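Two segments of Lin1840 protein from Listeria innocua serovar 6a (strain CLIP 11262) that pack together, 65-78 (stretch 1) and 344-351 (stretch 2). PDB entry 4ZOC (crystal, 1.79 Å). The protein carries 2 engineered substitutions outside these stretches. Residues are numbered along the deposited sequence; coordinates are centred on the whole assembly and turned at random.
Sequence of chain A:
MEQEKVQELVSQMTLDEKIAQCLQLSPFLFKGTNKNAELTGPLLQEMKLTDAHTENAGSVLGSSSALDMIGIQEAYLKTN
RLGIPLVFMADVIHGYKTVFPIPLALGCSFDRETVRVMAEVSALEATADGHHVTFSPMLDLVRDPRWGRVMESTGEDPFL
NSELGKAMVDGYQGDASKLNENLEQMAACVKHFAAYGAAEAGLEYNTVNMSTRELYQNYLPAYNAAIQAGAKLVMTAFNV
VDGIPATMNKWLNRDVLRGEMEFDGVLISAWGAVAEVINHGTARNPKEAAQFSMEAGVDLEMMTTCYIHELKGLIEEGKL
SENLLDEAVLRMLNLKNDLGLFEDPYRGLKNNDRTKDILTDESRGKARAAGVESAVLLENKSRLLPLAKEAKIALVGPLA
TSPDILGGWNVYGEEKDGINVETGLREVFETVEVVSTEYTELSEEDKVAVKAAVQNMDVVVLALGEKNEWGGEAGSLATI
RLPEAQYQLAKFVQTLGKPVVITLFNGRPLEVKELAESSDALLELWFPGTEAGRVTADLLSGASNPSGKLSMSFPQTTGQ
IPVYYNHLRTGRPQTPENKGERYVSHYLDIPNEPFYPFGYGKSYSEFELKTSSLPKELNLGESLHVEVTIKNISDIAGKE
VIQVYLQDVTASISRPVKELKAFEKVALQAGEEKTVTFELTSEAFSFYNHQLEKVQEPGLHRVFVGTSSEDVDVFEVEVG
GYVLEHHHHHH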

ATOM      1  N   SER A  65     -40.020  -4.580  -7.689  1.00 11.94           N
ATOM      2  CA  SER A  65     -41.161  -3.827  -7.163  1.00 10.85           C
ATOM      3  C   SER A  65     -42.029  -4.705  -6.243  1.00 10.77           C
ATOM      4  O   SER A  65     -41.836  -5.934  -6.143  1.00 10.97           O
ATOM      5  N   ALA A  66     -42.971  -4.063  -5.579  1.00 10.81           N
ATOM      6  CA  ALA A  66     -43.926  -4.773  -4.698  1.00 11.55           C
ATOM      7  C   ALA A  66     -44.682  -5.817  -5.453  1.00 11.58           C
ATOM      8  O   ALA A  66     -44.883  -6.874  -4.922  1.00 11.55           O
ATOM      9  N   LEU A  67     -45.061  -5.552  -6.708  1.00 13.45           N
ATOM     10  CA  LEU A  67     -45.834  -6.536  -7.468  1.00 14.79           C
ATOM     11  C   LEU A  67     -44.950  -7.743  -7.908  1.00 15.42           C
ATOM     12  O   LEU A  67     -45.433  -8.872  -8.074  1.00 14.08           O
ATOM     13  N   ASP A  68     -43.676  -7.466  -8.163  1.00 12.92           N
ATOM     14  CA  ASP A  68     -42.701  -8.484  -8.447  1.00 12.96           C
ATOM     15  C   ASP A  68     -42.668  -9.412  -7.225  1.00 12.02           C
ATOM     16  O   ASP A  68     -42.849 -10.654  -7.341  1.00 13.25           O
ATOM     17  N   MET A  69     -42.469  -8.830  -6.058  1.00 12.44           N
ATOM     18  CA  MET A  69     -42.421  -9.598  -4.814  1.00 12.15           C
ATOM     19  C   MET A  69     -43.711 -10.433  -4.606  1.00 12.42           C
ATOM     20  O   MET A  69     -43.682 -11.660  -4.368  1.00 12.54           O
ATOM     21  N   ILE A  70     -44.838  -9.782  -4.703  1.00 11.87           N
ATOM     22  CA  ILE A  70     -46.135 -10.475  -4.424  1.00 14.03           C
ATOM     23  C   ILE A  70     -46.369 -11.619  -5.375  1.00 13.25           C
ATOM     24  O   ILE A  70     -46.777 -12.717  -4.937  1.00 15.53           O
ATOM     25  N   GLY A  71     -46.056 -11.413  -6.658  1.00 14.80           N
ATOM     26  CA  GLY A  71     -46.248 -12.440  -7.694  1.00 14.66           C
ATOM     27  C   GLY A  71     -45.364 -13.641  -7.405  1.00 15.66           C
ATOM     28  O   GLY A  71     -45.790 -14.777  -7.490  1.00 14.13           O
ATOM     29  N   ILE A  72     -44.088 -13.359  -7.073  1.00 13.16           N
ATOM     30  CA  ILE A  72     -43.128 -14.384  -6.811  1.00 11.34           C
ATOM     31  C   ILE A  72     -43.471 -15.151  -5.564  1.00  9.92           C
ATOM     32  O   ILE A  72     -43.399 -16.389  -5.594  1.00 11.73           O
ATOM     33  N   GLN A  73     -43.773 -14.439  -4.462  1.00  8.65           N
ATOM     34  CA  GLN A  73     -44.063 -15.075  -3.190  1.00  9.90           C
ATOM     35  C   GLN A  73     -45.383 -15.908  -3.338  1.00 12.41           C
ATOM     36  O   GLN A  73     -45.512 -17.044  -2.816  1.00 13.16           O
ATOM     37  N   GLU A  74     -46.349 -15.380  -4.072  1.00 14.74           N
ATOM     38  CA  GLU A  74     -47.641 -16.097  -4.225  1.00 16.10           C
ATOM     39  C   GLU A  74     -47.477 -17.397  -4.981  1.00 17.28           C
ATOM     40  O   GLU A  74     -47.919 -18.454  -4.530  1.00 16.57           O
ATOM     41  N   ALA A  75     -46.775 -17.360  -6.117  1.00 19.50           N
ATOM     42  CA  ALA A  75     -46.459 -18.582  -6.860  1.00 18.07           C
ATOM     43  C   ALA A  75     -45.620 -19.544  -6.034  1.00 17.70           C
ATOM     44  O   ALA A  75     -45.875 -20.724  -5.986  1.00 15.99           O
ATOM     45  N   TYR A  76     -44.641 -19.031  -5.306  1.00 16.65           N
ATOM     46  CA  TYR A  76     -43.750 -19.888  -4.585  1.00 12.75           C
ATOM     47  C   TYR A  76     -44.511 -20.662  -3.493  1.00 14.02           C
ATOM     48  O   TYR A  76     -44.294 -21.865  -3.314  1.00 14.76           O
ATOM     49  N   LEU A  77     -45.412 -19.977  -2.760  1.00 13.12           N
ATOM     50  CA  LEU A  77     -46.131 -20.609  -1.695  1.00 13.89           C
ATOM     51  C   LEU A  77     -47.229 -21.547  -2.196  1.00 16.53           C
ATOM     52  O   LEU A  77     -47.605 -22.448  -1.461  1.00 15.16           O
ATOM     53  N   LYS A  78     -47.714 -21.360  -3.416  1.00 15.95           N
ATOM     54  CA  LYS A  78     -48.641 -22.355  -3.998  1.00 21.69           C
ATOM     55  C   LYS A  78     -47.948 -23.728  -4.120  1.00 22.64           C
ATOM     56  O   LYS A  78     -48.623 -24.764  -3.975  1.00 18.70           O
ATOM     57  N   ASP A 344     -47.164 -13.494   8.155  1.00 15.22           N
ATOM     58  CA  ASP A 344     -47.455 -12.675   6.985  1.00 14.09           C
ATOM     59  C   ASP A 344     -46.290 -12.684   6.027  1.00 13.28           C
ATOM     60  O   ASP A 344     -45.333 -11.928   6.212  1.00 12.39           O
ATOM     61  N   PRO A 345     -46.359 -13.537   5.010  1.00 15.51           N
ATOM     62  CA  PRO A 345     -45.264 -13.669   4.051  1.00 14.53           C
ATOM     63  C   PRO A 345     -45.132 -12.463   3.106  1.00 12.88           C
ATOM     64  O   PRO A 345     -44.166 -12.410   2.376  1.00 14.46           O
ATOM     65  N   TYR A 346     -46.116 -11.557   3.103  1.00 13.25           N
ATOM     66  CA  TYR A 346     -46.106 -10.341   2.305  1.00 12.52           C
ATOM     67  C   TYR A 346     -45.709  -9.101   3.072  1.00 14.04           C
ATOM     68  O   TYR A 346     -45.755  -8.000   2.509  1.00 13.36           O
ATOM     69  N   ARG A 347     -45.312  -9.281   4.352  1.00 12.54           N
ATOM     70  CA  ARG A 347     -44.821  -8.246   5.232  1.00 13.12           C
ATOM     71  C   ARG A 347     -45.534  -6.907   5.038  1.00 14.06           C
ATOM     72  O   ARG A 347     -44.942  -5.836   4.757  1.00 12.77           O
ATOM     73  N   GLY A 348     -46.845  -6.972   5.243  1.00 15.62           N
ATOM     74  CA  GLY A 348     -47.645  -5.776   5.341  1.00 14.74           C
ATOM     75  C   GLY A 348     -48.343  -5.334   4.072  1.00 15.58           C
ATOM     76  O   GLY A 348     -49.198  -4.503   4.135  1.00 17.47           O
ATOM     77  N   LEU A 349     -48.020  -5.922   2.933  1.00 10.94           N
ATOM     78  CA  LEU A 349     -48.456  -5.383   1.698  1.00 14.23           C
ATOM     79  C   LEU A 349     -49.718  -5.990   1.056  1.00 16.91           C
ATOM     80  O   LEU A 349     -50.270  -5.408   0.147  1.00 17.70           O
ATOM     81  N   LYS A 350     -50.100  -7.202   1.432  1.00 16.34           N
ATOM     82  CA  LYS A 350     -51.066  -7.962   0.583  1.00 18.24           C
ATOM     83  C   LYS A 350     -52.356  -7.212   0.384  1.00 17.37           C
ATOM     84  O   LYS A 350     -52.883  -7.158  -0.769  1.00 22.50           O
ATOM     85  N   ASN A 351     -52.863  -6.639   1.481  1.00 16.23           N
ATOM     86  CA  ASN A 351     -54.069  -5.795   1.419  1.00 15.45           C
ATOM     87  C   ASN A 351     -53.846  -4.334   1.775  1.00 15.85           C
ATOM     88  O   ASN A 351     -54.746  -3.651   2.302  1.00 16.32           O
TER

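Packing of the helix 66-78 against the irregular segment 344-351, which folds through two overlapping turns. S65 (chi1 p) caps the helix: its OG accepts from D68 N (3.2 Å) and, weakly, from L67 N (3.3 Å). A66 points toward the segment, and its CB meets L349 CD1 at 3.9 Å. M69 (t, m, m) also points toward it and bends so that its CE lies 3.6 Å from L349 CD1 and 3.8 Å from Y346 O; L349 (m, t) thus receives both residues on one methyl. I70 (m, t) sits sideways, its CG1 4.1 Å from Y346 CD1, while its carbonyl O approaches the edge of the Y346 ring. Q73 (t, p) supplies the well-formed polar link: NE2 donates to P345 O at 3.0 Å, tying helix to turn, while its CG lies 3.8 Å from Y346 CE1. E74 (t, t) forms a salt bridge with K350, whose long side chain brings NZ to 3.3 Å from E74 OE2; the hydrogen bonds within it are weak. Y346 (m), with the largest covered area, leans over the helix until its OH is 3.4 Å from E74 CA. L77 (m, t) closes the row, its CD1 3.7 Å from P345 CG. D344 steadies the turns, OD1 accepting from Y346 N (3.0 Å) and OD2 from G348 N (2.8 Å).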

ATOM      1  CB  SER A  65     -42.106  -3.356  -8.300  1.00 12.68           C
ATOM      2  OG  SER A  65     -42.796  -4.472  -8.874  1.00 14.15           O
ATOM      3  CB  ALA A  66     -44.908  -3.807  -4.080  1.00 10.86           C
ATOM      4  CB  LEU A  67     -46.540  -5.923  -8.666  1.00 17.61           C
ATOM      5  CG  LEU A  67     -48.032  -5.638  -8.661  1.00 25.03           C
ATOM      6  CD1 LEU A  67     -48.620  -5.148  -7.348  1.00 23.80           C
ATOM      7  CD2 LEU A  67     -48.398  -4.657  -9.779  1.00 19.26           C
ATOM      8  CB  ASP A  68     -41.314  -7.883  -8.755  1.00 12.28           C
ATOM      9  CG  ASP A  68     -40.462  -8.745  -9.677  1.00 14.61           C
ATOM     10  OD1 ASP A  68     -40.912  -9.809 -10.165  1.00 17.64           O
ATOM     11  OD2 ASP A  68     -39.271  -8.372  -9.897  1.00 15.18           O
ATOM     12  CB  MET A  69     -42.167  -8.639  -3.658  1.00 11.98           C
ATOM     13  CG  MET A  69     -42.147  -9.234  -2.263  1.00 11.76           C
ATOM     14  SD  MET A  69     -43.684  -9.714  -1.503  1.00 13.91           S
ATOM     15  CE  MET A  69     -44.276  -8.106  -0.961  1.00 16.20           C
ATOM     16  CB  ILE A  70     -47.312  -9.490  -4.415  1.00 14.13           C
ATOM     17  CG1 ILE A  70     -47.234  -8.559  -3.211  1.00 16.14           C
ATOM     18  CG2 ILE A  70     -48.662 -10.240  -4.425  1.00 17.29           C
ATOM     19  CD1 ILE A  70     -48.000  -7.265  -3.406  1.00 18.21           C
ATOM     20  CB  ILE A  72     -41.701 -13.789  -6.728  1.00 13.59           C
ATOM     21  CG1 ILE A  72     -41.205 -13.352  -8.109  1.00 13.04           C
ATOM     22  CG2 ILE A  72     -40.712 -14.796  -6.133  1.00 12.86           C
ATOM     23  CD1 ILE A  72     -39.962 -12.450  -8.014  1.00 12.32           C
ATOM     24  CB  GLN A  73     -44.219 -14.030  -2.116  1.00  9.52           C
ATOM     25  CG  GLN A  73     -44.375 -14.542  -0.686  1.00  8.86           C
ATOM     26  CD  GLN A  73     -43.040 -15.061  -0.140  1.00 10.65           C
ATOM     27  OE1 GLN A  73     -42.552 -16.138  -0.565  1.00 13.91           O
ATOM     28  NE2 GLN A  73     -42.454 -14.325   0.785  1.00 10.28           N
ATOM     29  CB  GLU A  74     -48.715 -15.168  -4.909  1.00 18.54           C
ATOM     30  CG  GLU A  74     -50.130 -15.726  -4.735  1.00 26.87           C
ATOM     31  CD  GLU A  74     -51.221 -14.709  -4.958  1.00 37.05           C
ATOM     32  OE1 GLU A  74     -50.968 -13.715  -5.675  1.00 34.87           O
ATOM     33  OE2 GLU A  74     -52.343 -14.916  -4.400  1.00 53.31           O
ATOM     34  CB  ALA A  75     -45.787 -18.253  -8.184  1.00 18.88           C
ATOM     35  CB  TYR A  76     -42.675 -19.041  -3.913  1.00 13.32           C
ATOM     36  CG  TYR A  76     -41.588 -19.841  -3.229  1.00 11.01           C
ATOM     37  CD1 TYR A  76     -41.674 -20.161  -1.901  1.00 13.24           C
ATOM     38  CD2 TYR A  76     -40.445 -20.153  -3.894  1.00 15.13           C
ATOM     39  CE1 TYR A  76     -40.673 -20.886  -1.267  1.00 12.81           C
ATOM     40  CE2 TYR A  76     -39.383 -20.796  -3.256  1.00 13.01           C
ATOM     41  CZ  TYR A  76     -39.519 -21.154  -1.933  1.00 12.83           C
ATOM     42  OH  TYR A  76     -38.482 -21.818  -1.290  1.00 14.94           O
ATOM     43  CB  LEU A  77     -46.736 -19.582  -0.738  1.00 13.08           C
ATOM     44  CG  LEU A  77     -45.785 -18.782   0.163  1.00 13.44           C
ATOM     45  CD1 LEU A  77     -46.475 -17.674   0.869  1.00 14.27           C
ATOM     46  CD2 LEU A  77     -45.121 -19.668   1.173  1.00 17.40           C
ATOM     47  CB  LYS A  78     -49.158 -21.952  -5.378  1.00 26.81           C
ATOM     48  CG  LYS A  78     -50.192 -20.864  -5.394  1.00 35.85           C
ATOM     49  CD  LYS A  78     -50.642 -20.527  -6.825  1.00 36.45           C
ATOM     50  CE  LYS A  78     -51.489 -19.255  -6.873  1.00 47.61           C
ATOM     51  NZ  LYS A  78     -52.921 -19.525  -7.168  1.00 52.93           N
ATOM     52  CB  ASP A 344     -47.754 -11.243   7.393  1.00 14.52           C
ATOM     53  CG  ASP A 344     -48.072 -10.329   6.206  1.00 13.53           C
ATOM     54  OD1 ASP A 344     -48.246 -10.805   5.067  1.00 15.56           O
ATOM     55  OD2 ASP A 344     -48.184  -9.083   6.424  1.00 15.58           O
ATOM     56  CB  PRO A 345     -45.624 -14.933   3.271  1.00 15.57           C
ATOM     57  CG  PRO A 345     -47.063 -15.179   3.540  1.00 18.26           C
ATOM     58  CD  PRO A 345     -47.484 -14.471   4.731  1.00 16.10           C
ATOM     59  CB  TYR A 346     -47.512 -10.133   1.665  1.00 12.99           C
ATOM     60  CG  TYR A 346     -47.899 -11.343   0.839  1.00 15.93           C
ATOM     61  CD1 TYR A 346     -47.359 -11.548  -0.407  1.00 14.62           C
ATOM     62  CD2 TYR A 346     -48.796 -12.312   1.328  1.00 19.40           C
ATOM     63  CE1 TYR A 346     -47.618 -12.684  -1.132  1.00 16.73           C
ATOM     64  CE2 TYR A 346     -49.056 -13.455   0.612  1.00 18.29           C
ATOM     65  CZ  TYR A 346     -48.477 -13.630  -0.620  1.00 20.40           C
ATOM     66  OH  TYR A 346     -48.762 -14.723  -1.351  1.00 24.25           O
ATOM     67  CB  ARG A 347     -43.291  -8.148   5.100  1.00 14.41           C
ATOM     68  CG  ARG A 347     -42.657  -7.607   6.331  1.00 13.73           C
ATOM     69  CD  ARG A 347     -41.287  -8.167   6.587  1.00 11.42           C
ATOM     70  NE  ARG A 347     -40.857  -7.583   7.849  1.00 10.28           N
ATOM     71  CZ  ARG A 347     -40.324  -6.371   7.992  1.00 10.52           C
ATOM     72  NH1 ARG A 347     -40.132  -5.571   6.950  1.00 11.89           N
ATOM     73  NH2 ARG A 347     -40.013  -5.958   9.205  1.00 11.42           N
ATOM     74  CB  LEU A 349     -47.334  -5.474   0.694  1.00 15.51           C
ATOM     75  CG  LEU A 349     -46.046  -4.711   1.017  1.00 16.24           C
ATOM     76  CD1 LEU A 349     -45.212  -4.656  -0.292  1.00 16.15           C
ATOM     77  CD2 LEU A 349     -46.327  -3.334   1.561  1.00 19.20           C
ATOM     78  CB  LYS A 350     -51.377  -9.341   1.181  1.00 19.29           C
ATOM     79  CG  LYS A 350     -52.139 -10.292   0.239  1.00 21.48           C
ATOM     80  CD  LYS A 350     -51.358 -10.589  -1.028  1.00 24.63           C
ATOM     81  CE  LYS A 350     -51.709 -11.969  -1.604  1.00 31.65           C
ATOM     82  NZ  LYS A 350     -52.064 -11.878  -3.030  1.00 35.59           N
ATOM     83  CB  ASN A 351     -55.092  -6.372   2.392  1.00 17.57           C
ATOM     84  CG  ASN A 351     -55.390  -7.834   2.088  1.00 19.26           C
ATOM     85  OD1 ASN A 351     -55.072  -8.706   2.897  1.00 21.76           O
ATOM     86  ND2 ASN A 351     -55.936  -8.118   0.886  1.00 17.55           N
TER